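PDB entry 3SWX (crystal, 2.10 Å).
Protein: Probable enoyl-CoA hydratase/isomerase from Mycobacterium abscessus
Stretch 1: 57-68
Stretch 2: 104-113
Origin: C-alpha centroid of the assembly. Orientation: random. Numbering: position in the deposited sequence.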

# COMPACT_ATOMS: atom_id res chain seq x y z
N ALA B 57 8.41 -22.97 2.44
CA ALA B 57 7.58 -23.85 1.63
C ALA B 57 7.25 -23.17 0.29
O ALA B 57 6.98 -21.97 0.24
CB ALA B 57 6.29 -24.26 2.38
N VAL B 58 7.23 -23.99 -0.76
CA VAL B 58 6.95 -23.56 -2.13
C VAL B 58 5.70 -24.30 -2.60
O VAL B 58 5.63 -25.51 -2.47
CB VAL B 58 8.12 -23.90 -3.05
CG1 VAL B 58 7.76 -23.69 -4.51
CG2 VAL B 58 9.31 -23.03 -2.70
N LEU B 59 4.72 -23.55 -3.10
CA LEU B 59 3.47 -24.11 -3.60
C LEU B 59 3.32 -23.72 -5.07
O LEU B 59 3.47 -22.55 -5.43
CB LEU B 59 2.28 -23.57 -2.79
CG LEU B 59 0.87 -23.97 -3.25
CD1 LEU B 59 0.67 -25.48 -3.21
CD2 LEU B 59 -0.16 -23.27 -2.35
N TYR B 60 3.07 -24.73 -5.91
CA TYR B 60 2.93 -24.57 -7.36
C TYR B 60 1.85 -25.55 -7.79
O TYR B 60 1.29 -26.28 -6.94
CB TYR B 60 4.26 -24.84 -8.09
CG TYR B 60 4.61 -26.30 -8.09
CD1 TYR B 60 5.10 -26.92 -6.94
CD2 TYR B 60 4.41 -27.08 -9.24
CE1 TYR B 60 5.38 -28.26 -6.94
CE2 TYR B 60 4.71 -28.41 -9.24
CZ TYR B 60 5.19 -29.00 -8.09
OH TYR B 60 5.48 -30.34 -8.07
N GLY B 61 1.53 -25.57 -9.07
CA GLY B 61 0.57 -26.53 -9.62
C GLY B 61 1.19 -27.40 -10.71
O GLY B 61 1.92 -26.88 -11.53
N GLU B 62 0.90 -28.70 -10.72
CA GLU B 62 1.31 -29.60 -11.82
C GLU B 62 0.43 -29.39 -13.05
O GLU B 62 -0.70 -28.93 -12.93
CB GLU B 62 1.24 -31.08 -11.39
CG GLU B 62 2.32 -31.53 -10.36
CD GLU B 62 3.68 -31.79 -11.01
OE1 GLU B 62 3.69 -32.29 -12.15
OE2 GLU B 62 4.73 -31.51 -10.39
N GLY B 63 0.96 -29.70 -14.23
CA GLY B 63 0.20 -29.60 -15.46
C GLY B 63 0.10 -28.21 -16.08
O GLY B 63 0.92 -27.32 -15.79
N PRO B 64 -0.91 -28.00 -16.93
CA PRO B 64 -0.95 -26.79 -17.76
C PRO B 64 -1.10 -25.44 -17.02
O PRO B 64 -0.60 -24.43 -17.52
CB PRO B 64 -2.13 -27.02 -18.71
CG PRO B 64 -2.70 -28.35 -18.38
CD PRO B 64 -1.86 -29.03 -17.38
N LEU B 65 -1.75 -25.42 -15.86
CA LEU B 65 -1.95 -24.17 -15.15
C LEU B 65 -2.04 -24.34 -13.63
O LEU B 65 -2.18 -25.45 -13.12
CB LEU B 65 -3.18 -23.46 -15.70
CG LEU B 65 -4.48 -24.25 -15.63
CD1 LEU B 65 -5.18 -24.04 -14.29
CD2 LEU B 65 -5.40 -23.83 -16.79
N PHE B 66 -1.93 -23.23 -12.92
CA PHE B 66 -1.84 -23.26 -11.47
C PHE B 66 -3.13 -23.79 -10.84
O PHE B 66 -3.09 -24.79 -10.10
CB PHE B 66 -1.46 -21.88 -10.93
CG PHE B 66 -1.39 -21.80 -9.44
CD1 PHE B 66 -0.51 -22.59 -8.74
CD2 PHE B 66 -2.22 -20.93 -8.74
CE1 PHE B 66 -0.44 -22.52 -7.34
CE2 PHE B 66 -2.15 -20.84 -7.36
CZ PHE B 66 -1.28 -21.64 -6.65
N THR B 67 -4.25 -23.14 -11.11
CA THR B 67 -5.56 -23.63 -10.67
C THR B 67 -6.71 -22.96 -11.41
O THR B 67 -6.68 -21.76 -11.68
CB THR B 67 -5.82 -23.48 -9.14
OG1 THR B 67 -7.14 -23.98 -8.83
CG2 THR B 67 -5.71 -22.02 -8.67
N ALA B 68 -7.71 -23.75 -11.74
CA ALA B 68 -8.94 -23.24 -12.35
C ALA B 68 -9.93 -22.73 -11.29
O ALA B 68 -11.02 -22.28 -11.63
CB ALA B 68 -9.57 -24.31 -13.21
N PRO B 104 7.62 -19.02 6.21
CA PRO B 104 7.38 -18.48 4.87
C PRO B 104 6.68 -19.44 3.91
O PRO B 104 6.91 -20.64 3.97
CB PRO B 104 8.78 -18.11 4.39
CG PRO B 104 9.56 -17.90 5.63
CD PRO B 104 9.05 -18.94 6.57
N LEU B 105 5.81 -18.88 3.08
CA LEU B 105 5.19 -19.58 1.97
C LEU B 105 5.45 -18.81 0.67
O LEU B 105 5.22 -17.61 0.58
CB LEU B 105 3.69 -19.75 2.19
CG LEU B 105 2.92 -20.49 1.09
CD1 LEU B 105 3.31 -21.98 0.91
CD2 LEU B 105 1.38 -20.37 1.30
N LEU B 106 5.97 -19.50 -0.33
CA LEU B 106 6.16 -18.90 -1.63
C LEU B 106 5.21 -19.59 -2.59
O LEU B 106 4.96 -20.79 -2.47
CB LEU B 106 7.61 -19.07 -2.11
CG LEU B 106 8.70 -18.45 -1.22
CD1 LEU B 106 9.10 -19.42 -0.07
CD2 LEU B 106 9.91 -18.07 -2.04
N VAL B 107 4.65 -18.84 -3.53
CA VAL B 107 3.76 -19.43 -4.53
C VAL B 107 4.29 -19.15 -5.94
O VAL B 107 4.60 -18.02 -6.28
CB VAL B 107 2.30 -18.93 -4.37
CG1 VAL B 107 1.48 -19.26 -5.61
CG2 VAL B 107 1.67 -19.57 -3.12
N ALA B 108 4.42 -20.22 -6.72
CA ALA B 108 4.91 -20.15 -8.09
C ALA B 108 3.74 -20.44 -9.03
O ALA B 108 3.14 -21.51 -8.94
CB ALA B 108 6.03 -21.19 -8.32
N VAL B 109 3.44 -19.50 -9.93
CA VAL B 109 2.28 -19.59 -10.80
C VAL B 109 2.65 -19.57 -12.28
O VAL B 109 3.66 -19.01 -12.69
CB VAL B 109 1.19 -18.48 -10.50
CG1 VAL B 109 0.74 -18.49 -9.01
CG2 VAL B 109 1.65 -17.07 -10.93
N HIS B 110 1.79 -20.20 -13.08
CA HIS B 110 1.91 -20.23 -14.54
C HIS B 110 0.52 -20.51 -15.11
O HIS B 110 -0.33 -21.05 -14.42
CB HIS B 110 2.86 -21.34 -14.96
CG HIS B 110 2.29 -22.72 -14.82
ND1 HIS B 110 2.00 -23.29 -13.60
CD2 HIS B 110 1.94 -23.64 -15.76
CE1 HIS B 110 1.50 -24.50 -13.79
NE2 HIS B 110 1.46 -24.73 -15.09
N GLY B 111 0.31 -20.15 -16.37
CA GLY B 111 -1.00 -20.32 -17.02
C GLY B 111 -2.09 -19.52 -16.31
O GLY B 111 -1.81 -18.50 -15.69
N LYS B 112 -3.32 -20.00 -16.39
CA LYS B 112 -4.44 -19.33 -15.70
C LYS B 112 -4.40 -19.46 -14.19
O LYS B 112 -4.23 -20.57 -13.62
CB LYS B 112 -5.78 -19.83 -16.22
CG LYS B 112 -5.99 -19.45 -17.67
CD LYS B 112 -7.40 -19.81 -18.15
CE LYS B 112 -7.63 -19.34 -19.57
NZ LYS B 112 -9.08 -19.45 -19.88
N VAL B 113 -4.56 -18.32 -13.54
CA VAL B 113 -4.69 -18.24 -12.12
C VAL B 113 -6.08 -17.62 -11.89
O VAL B 113 -6.25 -16.38 -12.02
CB VAL B 113 -3.56 -17.38 -11.52
CG1 VAL B 113 -3.70 -17.27 -9.99
CG2 VAL B 113 -2.18 -17.94 -11.89
O HOH W 1 2.35 -23.41 -10.76

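What holds together the strands that lead up to His 110 and Phe 66, the residues that give up the most surface in this contact? The strand of residues 57-61 and the strand that ends at Val 109 run parallel, their backbones stitched together. Leu 106 is held through both its N and its O by the residues flanking its partner Val 58: its N donates to Ala 57 O at 2.7 Å, and its O accepts from Leu 59 N at 2.8 Å. Ala 108 N then donates to Leu 59 O, also at 2.8 Å. On one face of the sheet, Leu 59 and Val 107 lie side by side, Leu 59 CB 4.1 Å from Val 107 CG2; Val 58 and Leu 106 point to the other face. All four are buried, a fitting place for branched aliphatic side chains.

How is the ladder continued where the strands part? Gly 61 N is 4.4 Å from Ala 108 O, too far for a direct bond, and a water fills the gap. It accepts from Gly 61 N at 2.9 Å and donates to Ala 108 O at 2.7 Å. The same water lies 2.9 Å from His 110 ND1, so it ties the end of the strand pair to the imidazole as well as to both backbones.

Why does a histidine suit position 110? Its CA-to-CB bond points sideways, but with chi1 at 74° (p) the ring end comes nearer the first stretch and enters the loop. There NE2 donates to Gly 63 O at 2.7 Å with a nearly straight geometry, while ND1 meets the water; a flat ring with a nitrogen on each flank can serve both. Leu 65 CA sits over one face, 3.8 Å from the centroid of the His 110 ring. The backbone contributes too, since His 110 O accepts from Phe 66 N at 3.1 Å. At the following residue, Gly 111, the absence of a side chain matters: a CB would point toward the first stretch and clash with Pro 64 O and Leu 65 CB.

What does Phe 66 do with its ring? In the t rotamer, the buried side chain packs among valines of the second stretch. Val 109 CG1 lies over one face, 4.0 Å from the centroid of the Phe 66 ring, a CH-pi contact. Farther out, Phe 66 CZ reaches Val 107 CG1 at 3.8 Å, and nearer the backbone Phe 66 CB meets Val 113 CG2 at 4.1 Å. The broad apolar side chain can thus touch three valines at once, joining the strand pair to the segment beyond the loop.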